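Local coordinates for protein endo-beta-1,4-mannanase (Alicyclobacillus acidocaldarius, PDB 4CD8) that hydrolyses internal beta-1,4-mannosidic linkages of mannans as a TIM-barrel glycoside hydrolase of family GH113, at residues M131-Y134 with A135-K139; G125-S128 with D129-A132. All coordinates share one frame; numbering follows the deposited sequence.

How the interactions relate
Both contacts lie on helix 120-140, which links strands 89-98 and 145-150 on the outside of the TIM barrel. Interaction 2 (125-132) comes first along the chain; interaction 1 (131-139) follows, shares M131 and A132 with it and has its centre about 10 Å further on. Neither contact reaches the sugar site: the side chain of Y127 is about 11 Å from the bound inhibitor MVL, and that of M131 about 13 Å. Any connection to the pocket is indirect, probably through the strands they rest on. M130 and M131 rest on strand 89-98, which carries the mannose-pocket residue N97, and Y127 bonds to strand 145-150, just ahead of the inhibitor-pocket residue E151.

Interaction 1 of 2, residues M131-Y134 with A135-K139; sequences MAHY and AHVAK
The rings of H133 and Y134 meet each other, and each is touched obliquely by CG2 of V137 from the next helical turn. On one face of the Y134 ring stands H133 CD2, 3.4 Å above the plane and over its centre. The imidazole thus turns an edge to the phenol, and Y134 CD2 lies in plane at that edge. F51 adds an edge-to-face ring contact to Y134. The CG2 methyl of V137 is 4.0 Å from H133 NE2 and 4.3 Å from Y134 CD1, so one branch of the valine lies near both rings. The first torsion of H133 sets its CG opposite the backbone N (chi1 173°), which brings CD2 of the imidazole over the Y134 ring. Beneath the side chains runs the i to i+4 ladder of the alpha-helix: A135 N bonds to M131 O at 2.7 Å, and H136 N to A132 O, V137 N to H133 O and A138 N to Y134 O continue it. The faces of this helix serve different neighbours: Y134 and V137 pack on I76 of helix 73-85, Y134 and A138 on L92 of strand 89-98, and A135 on E172 of helix 159-172. H133 NE2 is hydrogen-bonded to D73 OD1, which holds the rotation of the imidazole. The nearby carboxylate would probably favour a proton on NE2, while the CG2 methyl sets an apolar group beside that nitrogen.

Interaction 2 of 2, residues G125-S128 with D129-A132; sequences GSYS and DMMA
Y127 and M131 are brought together by two first torsions: chi1 -171° puts Y127 CG anti to its backbone N, and chi1 -67° puts M131 CG anti to its carbonyl carbon, so that this CG comes over the tyrosine ring. Bends at chi2 and chi3 of the methionine then carry SD and CE across toward CZ and OH. The result is a Met-aromatic contact, one helical turn long, on an outer helix of the TIM barrel. M131 CG sits over one ring face, 4.0 Å from the centroid in a CH-pi contact and 28° off the normal. The sulfur lies obliquely, with M131 SD 4.5 Å from the same Y127 centroid. M130 reaches that side of the ring too, its CE methyl 3.8 Å from Y127 CE1 in an oblique approach. W123 stacks on the ring, and Y127 OH is hydrogen-bonded to V148 O of strand 145-150, fixing the phenol at its far end. With an alanine at Y127, both methionine ends would probably lose the ring they lie against, W123 its stacking partner and V148 O this donor. The helical backbone bond M131 N to Y127 O, 2.8 Å, joins the same two residues. On another side of the helix, R168 of helix 159-172 pairs with two neighbours in sequence: its NH1 forms a salt bridge with D129 OD1 and a hydrogen bond with S128 OG.

Interaction 1 of 2, residues M131-Y134 with A135-K139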
ATOM      1  N   MET A 131      13.700   0.509   6.945  1.00 14.84           N
ATOM      2  CA  MET A 131      12.778   1.644   6.946  1.00 17.99           C
ATOM      3  C   MET A 131      13.516   2.972   7.082  1.00 16.74           C
ATOM      4  O   MET A 131      13.157   3.949   6.423  1.00 16.69           O
ATOM      5  CB  MET A 131      11.753   1.541   8.074  1.00 16.55           C
ATOM      6  CG  MET A 131      10.758   0.410   7.963  1.00 21.96           C
ATOM      7  SD  MET A 131       9.770   0.530   6.472  1.00 31.36           S
ATOM      8  CE  MET A 131      10.646  -0.613   5.643  1.00 16.08           C
ATOM      9  N   ALA A 132      14.534   3.004   7.941  1.00 16.30           N
ATOM     10  CA  ALA A 132      15.340   4.228   8.106  1.00 18.26           C
ATOM     11  C   ALA A 132      16.004   4.626   6.793  1.00 16.33           C
ATOM     12  O   ALA A 132      16.035   5.786   6.402  1.00 17.91           O
ATOM     13  CB  ALA A 132      16.374   3.981   9.163  1.00 15.34           C
ATOM     14  N   HIS A 133      16.527   3.610   6.079  1.00 15.97           N
ATOM     15  CA  HIS A 133      17.173   3.856   4.796  1.00 14.95           C
ATOM     16  C   HIS A 133      16.193   4.471   3.810  1.00 14.28           C
ATOM     17  O   HIS A 133      16.520   5.447   3.137  1.00 17.51           O
ATOM     18  CB  HIS A 133      17.754   2.565   4.191  1.00 20.40           C
ATOM     19  CG  HIS A 133      18.268   2.748   2.803  1.00 19.59           C
ATOM     20  ND1 HIS A 133      19.521   3.247   2.537  1.00 22.37           N
ATOM     21  CD2 HIS A 133      17.675   2.560   1.598  1.00 18.84           C
ATOM     22  CE1 HIS A 133      19.686   3.345   1.230  1.00 25.24           C
ATOM     23  NE2 HIS A 133      18.581   2.932   0.635  1.00 22.70           N
ATOM     24  N   TYR A 134      14.995   3.875   3.697  1.00 15.48           N
ATOM     25  CA  TYR A 134      14.038   4.371   2.730  1.00 13.83           C
ATOM     26  C   TYR A 134      13.316   5.629   3.165  1.00 14.55           C
ATOM     27  O   TYR A 134      12.955   6.398   2.303  1.00 15.25           O
ATOM     28  CB  TYR A 134      13.097   3.274   2.228  1.00 14.54           C
ATOM     29  CG  TYR A 134      13.852   2.248   1.386  1.00 16.20           C
ATOM     30  CD1 TYR A 134      14.408   2.591   0.172  1.00 16.73           C
ATOM     31  CD2 TYR A 134      14.038   0.952   1.856  1.00 14.24           C
ATOM     32  CE1 TYR A 134      15.102   1.662  -0.606  1.00 15.97           C
ATOM     33  CE2 TYR A 134      14.709   0.026   1.087  1.00 15.22           C
ATOM     34  CZ  TYR A 134      15.266   0.400  -0.120  1.00 16.61           C
ATOM     35  OH  TYR A 134      15.948  -0.525  -0.862  1.00 19.59           O
ATOM     36  N   ALA A 135      13.251   5.863   4.473  1.00 14.71           N
ATOM     37  CA  ALA A 135      12.678   7.118   4.978  1.00 16.06           C
ATOM     38  C   ALA A 135      13.576   8.281   4.557  1.00 15.58           C
ATOM     39  O   ALA A 135      13.080   9.331   4.135  1.00 15.08           O
ATOM     40  CB  ALA A 135      12.540   7.086   6.505  1.00 17.09           C
ATOM     41  N   HIS A 136      14.888   8.031   4.596  1.00 14.28           N
ATOM     42  CA  HIS A 136      15.883   9.013   4.167  1.00 19.04           C
ATOM     43  C   HIS A 136      15.787   9.283   2.675  1.00 18.80           C
ATOM     44  O   HIS A 136      15.828  10.410   2.242  1.00 17.29           O
ATOM     45  CB  HIS A 136      17.296   8.536   4.570  1.00 22.12           C
ATOM     46  CG  HIS A 136      18.410   9.395   4.068  1.00 26.40           C
ATOM     47  ND1 HIS A 136      18.610  10.674   4.523  1.00 23.63           N
ATOM     48  CD2 HIS A 136      19.426   9.136   3.203  1.00 32.73           C
ATOM     49  CE1 HIS A 136      19.685  11.185   3.946  1.00 35.61           C
ATOM     50  NE2 HIS A 136      20.208  10.268   3.145  1.00 35.68           N
ATOM     51  N   VAL A 137      15.600   8.212   1.883  1.00 16.40           N
ATOM     52  CA  VAL A 137      15.355   8.357   0.451  1.00 18.33           C
ATOM     53  C   VAL A 137      14.066   9.155   0.186  1.00 15.62           C
ATOM     54  O   VAL A 137      14.058  10.050  -0.657  1.00 16.58           O
ATOM     55  CB  VAL A 137      15.280   6.982  -0.265  1.00 17.35           C
ATOM     56  CG1 VAL A 137      14.764   7.143  -1.679  1.00 18.77           C
ATOM     57  CG2 VAL A 137      16.647   6.261  -0.249  1.00 19.27           C
ATOM     58  N   ALA A 138      13.018   8.867   0.969  1.00 14.65           N
ATOM     59  CA  ALA A 138      11.757   9.608   0.879  1.00 14.64           C
ATOM     60  C   ALA A 138      11.953  11.111   1.126  1.00 14.74           C
ATOM     61  O   ALA A 138      11.398  11.925   0.409  1.00 15.26           O
ATOM     62  CB  ALA A 138      10.714   9.042   1.822  1.00 14.23           C
ATOM     63  N   LYS A 139      12.781  11.448   2.113  1.00 15.06           N
ATOM     64  CA  LYS A 139      13.004  12.862   2.427  1.00 16.24           C
ATOM     65  C   LYS A 139      13.770  13.542   1.291  1.00 15.96           C
ATOM     66  O   LYS A 139      13.399  14.627   0.803  1.00 18.68           O
ATOM     67  CB  LYS A 139      13.759  12.994   3.733  1.00 16.54           C
ATOM     68  CG  LYS A 139      14.169  14.443   3.978  1.00 20.49           C
ATOM     69  CD  LYS A 139      14.458  14.708   5.436  1.00 22.74           C
ATOM     70  CE  LYS A 139      14.974  16.138   5.603  1.00 24.80           C
ATOM     71  NZ  LYS A 139      14.969  16.499   7.031  1.00 21.55           N
TER

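Interaction 2 of 2, residues G125-S128 with D129-A132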
ATOM      1  N   GLY A 125      15.549  -5.039  14.135  1.00 16.39           N
ATOM      2  CA  GLY A 125      16.791  -4.358  13.782  1.00 17.79           C
ATOM      3  C   GLY A 125      16.969  -4.287  12.277  1.00 16.50           C
ATOM      4  O   GLY A 125      17.269  -3.261  11.714  1.00 17.78           O
ATOM      5  N   SER A 126      16.779  -5.429  11.615  1.00 17.26           N
ATOM      6  CA  SER A 126      16.907  -5.462  10.163  1.00 17.80           C
ATOM      7  C   SER A 126      15.854  -4.578   9.500  1.00 14.00           C
ATOM      8  O   SER A 126      16.150  -3.859   8.558  1.00 16.22           O
ATOM      9  CB  SER A 126      16.684  -6.869   9.649  1.00 18.35           C
ATOM     10  OG  SER A 126      17.649  -7.764  10.146  1.00 20.21           O
ATOM     11  N   TYR A 127      14.629  -4.671  10.005  1.00 17.01           N
ATOM     12  CA  TYR A 127      13.496  -3.916   9.450  1.00 15.30           C
ATOM     13  C   TYR A 127      13.634  -2.395   9.676  1.00 15.36           C
ATOM     14  O   TYR A 127      13.411  -1.610   8.780  1.00 16.08           O
ATOM     15  CB  TYR A 127      12.227  -4.401  10.075  1.00 15.35           C
ATOM     16  CG  TYR A 127      11.005  -3.850   9.423  1.00 14.69           C
ATOM     17  CD1 TYR A 127      10.549  -4.342   8.207  1.00 17.01           C
ATOM     18  CD2 TYR A 127      10.262  -2.867  10.016  1.00 14.42           C
ATOM     19  CE1 TYR A 127       9.426  -3.843   7.602  1.00 14.03           C
ATOM     20  CE2 TYR A 127       9.122  -2.364   9.426  1.00 16.36           C
ATOM     21  CZ  TYR A 127       8.690  -2.836   8.221  1.00 16.65           C
ATOM     22  OH  TYR A 127       7.545  -2.337   7.650  1.00 18.81           O
ATOM     23  N   SER A 128      14.090  -2.029  10.869  1.00 15.15           N
ATOM     24  CA  SER A 128      14.275  -0.609  11.206  1.00 15.30           C
ATOM     25  C   SER A 128      15.412  -0.022  10.348  1.00 14.21           C
ATOM     26  O   SER A 128      15.324   1.076   9.818  1.00 16.30           O
ATOM     27  CB  SER A 128      14.546  -0.465  12.689  1.00 19.90           C
ATOM     28  OG  SER A 128      14.807   0.872  12.958  1.00 26.45           O
ATOM     29  N   ASP A 129      16.429  -0.860  10.081  1.00 14.39           N
ATOM     30  CA  ASP A 129      17.511  -0.460   9.211  1.00 15.66           C
ATOM     31  C   ASP A 129      16.942  -0.164   7.789  1.00 15.16           C
ATOM     32  O   ASP A 129      17.266   0.819   7.143  1.00 16.01           O
ATOM     33  CB  ASP A 129      18.548  -1.591   9.219  1.00 19.23           C
ATOM     34  CG  ASP A 129      19.603  -1.444  10.291  1.00 21.38           C
ATOM     35  OD1 ASP A 129      19.544  -0.506  11.106  1.00 24.72           O
ATOM     36  OD2 ASP A 129      20.503  -2.307  10.330  1.00 24.57           O
ATOM     37  N   MET A 130      16.118  -1.069   7.294  1.00 15.31           N
ATOM     38  CA  MET A 130      15.507  -0.879   6.019  1.00 14.80           C
ATOM     39  C   MET A 130      14.591   0.357   5.960  1.00 15.07           C
ATOM     40  O   MET A 130      14.697   1.135   5.018  1.00 16.18           O
ATOM     41  CB  MET A 130      14.703  -2.121   5.691  1.00 17.13           C
ATOM     42  CG  MET A 130      14.099  -2.113   4.310  1.00 17.04           C
ATOM     43  SD  MET A 130      13.168  -3.535   3.819  1.00 20.22           S
ATOM     44  CE  MET A 130      11.586  -3.313   4.553  1.00 20.09           C
ATOM     45  N   MET A 131      13.700   0.509   6.945  1.00 14.84           N
ATOM     46  CA  MET A 131      12.778   1.644   6.946  1.00 17.99           C
ATOM     47  C   MET A 131      13.516   2.972   7.082  1.00 16.74           C
ATOM     48  O   MET A 131      13.157   3.949   6.423  1.00 16.69           O
ATOM     49  CB  MET A 131      11.753   1.541   8.074  1.00 16.55           C
ATOM     50  CG  MET A 131      10.758   0.410   7.963  1.00 21.96           C
ATOM     51  SD  MET A 131       9.770   0.530   6.472  1.00 31.36           S
ATOM     52  CE  MET A 131      10.646  -0.613   5.643  1.00 16.08           C
ATOM     53  N   ALA A 132      14.534   3.004   7.941  1.00 16.30           N
ATOM     54  CA  ALA A 132      15.340   4.228   8.106  1.00 18.26           C
ATOM     55  C   ALA A 132      16.004   4.626   6.793  1.00 16.33           C
ATOM     56  O   ALA A 132      16.035   5.786   6.402  1.00 17.91           O
ATOM     57  CB  ALA A 132      16.374   3.981   9.163  1.00 15.34           C
TER